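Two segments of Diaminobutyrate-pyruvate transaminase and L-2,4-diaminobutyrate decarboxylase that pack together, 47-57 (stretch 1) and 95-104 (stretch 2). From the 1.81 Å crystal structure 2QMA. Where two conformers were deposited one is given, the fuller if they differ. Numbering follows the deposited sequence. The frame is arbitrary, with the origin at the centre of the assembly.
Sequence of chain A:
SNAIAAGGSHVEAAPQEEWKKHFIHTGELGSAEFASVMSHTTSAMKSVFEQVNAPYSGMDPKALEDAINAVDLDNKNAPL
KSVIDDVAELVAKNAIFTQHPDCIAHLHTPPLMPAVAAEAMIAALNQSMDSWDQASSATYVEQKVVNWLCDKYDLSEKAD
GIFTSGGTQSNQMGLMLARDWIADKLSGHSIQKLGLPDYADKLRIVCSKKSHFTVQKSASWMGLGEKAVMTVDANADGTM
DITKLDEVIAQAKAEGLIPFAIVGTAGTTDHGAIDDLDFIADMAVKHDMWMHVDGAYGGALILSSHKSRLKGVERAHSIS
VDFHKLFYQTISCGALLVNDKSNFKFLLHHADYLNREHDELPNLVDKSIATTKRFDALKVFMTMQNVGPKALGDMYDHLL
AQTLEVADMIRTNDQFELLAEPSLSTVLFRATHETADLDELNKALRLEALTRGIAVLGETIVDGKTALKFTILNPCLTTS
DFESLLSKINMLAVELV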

# COMPACT_ATOMS: atom_id res chain seq x y z
N SER A 47 -16.10 12.31 -19.76
CA SER A 47 -16.60 11.68 -20.99
C SER A 47 -16.83 10.19 -20.78
O SER A 47 -17.82 9.62 -21.25
CB SER A 47 -15.61 11.86 -22.14
OG SER A 47 -16.10 11.21 -23.31
N VAL A 48 -15.91 9.55 -20.06
CA VAL A 48 -16.02 8.12 -19.79
C VAL A 48 -17.28 7.85 -18.94
O VAL A 48 -18.15 7.08 -19.35
CB VAL A 48 -14.73 7.55 -19.10
CG1 VAL A 48 -14.97 6.13 -18.62
CG2 VAL A 48 -13.55 7.64 -20.05
N PHE A 49 -17.38 8.53 -17.79
CA PHE A 49 -18.51 8.34 -16.88
C PHE A 49 -19.85 8.60 -17.59
O PHE A 49 -20.82 7.86 -17.41
CB PHE A 49 -18.38 9.25 -15.66
CG PHE A 49 -17.36 8.76 -14.66
CD1 PHE A 49 -17.47 7.48 -14.12
CD2 PHE A 49 -16.34 9.59 -14.22
CE1 PHE A 49 -16.53 7.00 -13.17
CE2 PHE A 49 -15.40 9.15 -13.26
CZ PHE A 49 -15.50 7.86 -12.74
N GLU A 50 -19.88 9.62 -18.45
CA GLU A 50 -21.11 9.99 -19.16
C GLU A 50 -21.58 8.90 -20.10
O GLU A 50 -22.77 8.70 -20.24
CB GLU A 50 -20.94 11.30 -19.90
CG GLU A 50 -21.00 12.49 -18.97
CD GLU A 50 -20.67 13.80 -19.65
OE1 GLU A 50 -20.24 13.80 -20.82
OE2 GLU A 50 -20.83 14.85 -18.99
N GLN A 51 -20.63 8.18 -20.69
CA GLN A 51 -20.95 7.16 -21.70
C GLN A 51 -21.16 5.79 -21.08
O GLN A 51 -21.59 4.85 -21.77
CB GLN A 51 -19.86 7.09 -22.79
CG GLN A 51 -19.87 8.24 -23.78
CD GLN A 51 -18.93 8.04 -24.96
OE1 GLN A 51 -19.29 7.40 -25.96
NE2 GLN A 51 -17.73 8.61 -24.87
N VAL A 52 -20.88 5.66 -19.78
CA VAL A 52 -21.05 4.39 -19.07
C VAL A 52 -22.52 4.12 -18.84
O VAL A 52 -23.25 4.96 -18.30
CB VAL A 52 -20.34 4.35 -17.69
CG1 VAL A 52 -20.84 3.18 -16.88
CG2 VAL A 52 -18.83 4.27 -17.86
N ASN A 53 -22.96 2.93 -19.20
CA ASN A 53 -24.38 2.61 -19.06
C ASN A 53 -24.63 1.24 -18.40
O ASN A 53 -25.77 0.81 -18.25
CB ASN A 53 -25.07 2.78 -20.41
CG ASN A 53 -24.88 1.59 -21.34
OD1 ASN A 53 -23.81 0.99 -21.43
ND2 ASN A 53 -25.96 1.24 -22.06
N ALA A 54 -23.52 0.60 -18.00
CA ALA A 54 -23.53 -0.71 -17.35
C ALA A 54 -22.35 -0.80 -16.36
O ALA A 54 -21.41 0.01 -16.43
CB ALA A 54 -23.45 -1.83 -18.39
N PRO A 55 -22.42 -1.76 -15.40
CA PRO A 55 -21.26 -2.01 -14.51
C PRO A 55 -19.98 -2.38 -15.28
O PRO A 55 -18.88 -2.00 -14.87
CB PRO A 55 -21.68 -3.21 -13.68
CG PRO A 55 -23.08 -3.45 -13.93
CD PRO A 55 -23.58 -2.61 -15.06
N TYR A 56 -20.14 -3.16 -16.35
CA TYR A 56 -19.03 -3.57 -17.23
C TYR A 56 -19.43 -3.45 -18.72
O TYR A 56 -20.58 -3.72 -19.09
CB TYR A 56 -18.54 -5.00 -16.88
CG TYR A 56 -17.48 -5.52 -17.86
CD1 TYR A 56 -16.25 -4.86 -18.01
CD2 TYR A 56 -17.70 -6.67 -18.61
CE1 TYR A 56 -15.27 -5.34 -18.93
CE2 TYR A 56 -16.73 -7.16 -19.52
CZ TYR A 56 -15.53 -6.48 -19.68
OH TYR A 56 -14.60 -6.98 -20.58
N SER A 57 -18.48 -3.07 -19.58
CA SER A 57 -18.75 -2.84 -20.99
C SER A 57 -19.25 -4.09 -21.74
O SER A 57 -19.86 -3.98 -22.81
CB SER A 57 -17.49 -2.29 -21.65
OG SER A 57 -16.57 -3.35 -21.86
N ALA A 95 -13.48 -0.83 -17.61
CA ALA A 95 -13.27 -1.09 -16.17
C ALA A 95 -14.58 -1.56 -15.50
O ALA A 95 -15.63 -1.60 -16.13
CB ALA A 95 -12.75 0.15 -15.51
N ILE A 96 -14.51 -1.89 -14.22
CA ILE A 96 -15.70 -2.25 -13.48
C ILE A 96 -16.17 -0.97 -12.77
O ILE A 96 -15.44 -0.41 -11.93
CB ILE A 96 -15.38 -3.39 -12.41
CG1 ILE A 96 -14.87 -4.70 -13.07
CG2 ILE A 96 -16.57 -3.58 -11.45
CD1 ILE A 96 -15.97 -5.54 -13.86
N PHE A 97 -17.38 -0.49 -13.11
CA PHE A 97 -17.89 0.75 -12.55
C PHE A 97 -18.70 0.59 -11.26
O PHE A 97 -19.90 0.27 -11.30
CB PHE A 97 -18.62 1.56 -13.62
CG PHE A 97 -17.69 2.10 -14.66
CD1 PHE A 97 -17.11 3.36 -14.49
CD2 PHE A 97 -17.35 1.34 -15.77
CE1 PHE A 97 -16.20 3.87 -15.43
CE2 PHE A 97 -16.44 1.84 -16.71
CZ PHE A 97 -15.87 3.11 -16.50
N THR A 98 -18.01 0.81 -10.14
CA THR A 98 -18.64 0.73 -8.82
C THR A 98 -19.73 1.77 -8.68
O THR A 98 -20.61 1.64 -7.80
CB THR A 98 -17.64 0.97 -7.67
OG1 THR A 98 -17.13 2.32 -7.75
CG2 THR A 98 -16.53 -0.06 -7.67
N GLN A 99 -19.69 2.78 -9.56
CA GLN A 99 -20.67 3.88 -9.51
C GLN A 99 -21.99 3.49 -10.14
O GLN A 99 -22.97 4.21 -10.00
CB GLN A 99 -20.15 5.14 -10.20
CG GLN A 99 -18.98 5.80 -9.49
CD GLN A 99 -17.60 5.29 -9.94
OE1 GLN A 99 -17.46 4.36 -10.77
NE2 GLN A 99 -16.56 5.92 -9.41
N HIS A 100 -22.00 2.38 -10.89
CA HIS A 100 -23.23 1.92 -11.49
C HIS A 100 -24.03 1.08 -10.47
O HIS A 100 -23.44 0.20 -9.79
CB HIS A 100 -22.96 1.10 -12.77
CG HIS A 100 -24.21 0.88 -13.58
ND1 HIS A 100 -25.14 -0.10 -13.27
CD2 HIS A 100 -24.72 1.56 -14.63
CE1 HIS A 100 -26.16 -0.00 -14.11
NE2 HIS A 100 -25.91 0.97 -14.97
N PRO A 101 -25.35 1.31 -10.37
CA PRO A 101 -26.15 0.60 -9.37
C PRO A 101 -26.07 -0.92 -9.44
O PRO A 101 -26.31 -1.57 -8.45
CB PRO A 101 -27.60 1.01 -9.69
CG PRO A 101 -27.50 2.15 -10.66
CD PRO A 101 -26.15 2.27 -11.18
N ASP A 102 -25.78 -1.47 -10.61
CA ASP A 102 -25.81 -2.93 -10.81
C ASP A 102 -24.44 -3.55 -10.53
O ASP A 102 -24.24 -4.74 -10.68
CB ASP A 102 -26.36 -3.27 -12.21
CG ASP A 102 -27.83 -2.87 -12.37
OD1 ASP A 102 -28.59 -2.93 -11.37
OD2 ASP A 102 -28.22 -2.50 -13.51
N CYS A 103 -23.51 -2.72 -10.08
CA CYS A 103 -22.25 -3.20 -9.51
C CYS A 103 -22.39 -3.34 -7.99
O CYS A 103 -22.37 -2.35 -7.26
CB CYS A 103 -21.12 -2.26 -9.88
SG CYS A 103 -19.50 -2.95 -9.41
N ILE A 104 -22.57 -4.57 -7.50
CA ILE A 104 -23.15 -4.76 -6.17
C ILE A 104 -22.75 -6.08 -5.54
O ILE A 104 -23.54 -6.68 -4.80
CB ILE A 104 -24.73 -4.63 -6.25
CG1 ILE A 104 -25.31 -4.24 -4.88
CG2 ILE A 104 -25.36 -5.88 -6.80
CD1 ILE A 104 -26.78 -3.70 -4.88
O HOH W 1 -27.49 2.63 -16.78
O HOH W 2 -16.75 -1.04 -18.45

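The apolar centre of this contact is the ring of Phe97. Its CA-to-CB bond points toward stretch 1, and the ring lies against the end of the helix and the loop that follows. Val52 covers one face. Its CG2 methyl sits 3.5 Å from the centroid of the Phe97 ring, 13° off the ring normal, so the methyl carbon sits almost directly above the ring centre. Val48, four residues earlier and in the helix, brings CG1 to 3.8 Å from Phe97 CZ. Phe49 reaches the same ring from its edge, with Phe49 CE1 3.9 Å from Phe97 CE1. These are van der Waals contacts between carbon atoms.

Pro55 is the second hub, and has the largest area covered in the contact. Its CD carbon lies over the face of the His100 imidazole, 3.8 Å from the ring centroid, a CH-pi contact with a carbon made slightly polar by the adjacent nitrogen. Pro55 CG also comes 3.7 Å from Asp102 CB, and Pro55 CB lies 4.0 Å from Cys103 CB. Two type I turns, Phe97 to His100 and His100 to Cys103, shape this part of stretch 2, and His100, Asp102 and Cys103 all contact the proline. Their backbone hydrogen bonds are His100 N to Phe97 O, 3.0 Å, and Cys103 N to His100 O, 2.9 Å.

The backbones meet directly at Pro55. Phe97 N donates to Pro55 O at 2.8 Å with an angle of 176°, a short and nearly linear bond. The same oxygen receives a CA-H contact from Ile96, with Ile96 CA 3.5 Å from Pro55 O. Beyond it, Tyr56 CB packs on Ile96 CD1 at 4.0 Å. The Tyr56 ring turns its edge to the backbone oxygen of Ala95, with Tyr56 CD1 3.8 Å from Ala95 O.

The polar edge lies partly at His100. Asp102 N donates to His100 ND1 at 3.1 Å, which helps hold the imidazole in place. At the other nitrogen, His100 NE2 donates a weak hydrogen bond to Asn53 O at 3.3 Å, with an angle of only 121°. Water 1 supplements it, lying 2.9 Å from both Asn53 O and His100 NE2. The Asn53 side chain starts away from stretch 2; the residue bonds here through its backbone. Near Tyr56, water 2 donates to Ala95 O at 2.6 Å and accepts a weak bond from Ser57 N at 2.9 Å, linking the two backbones.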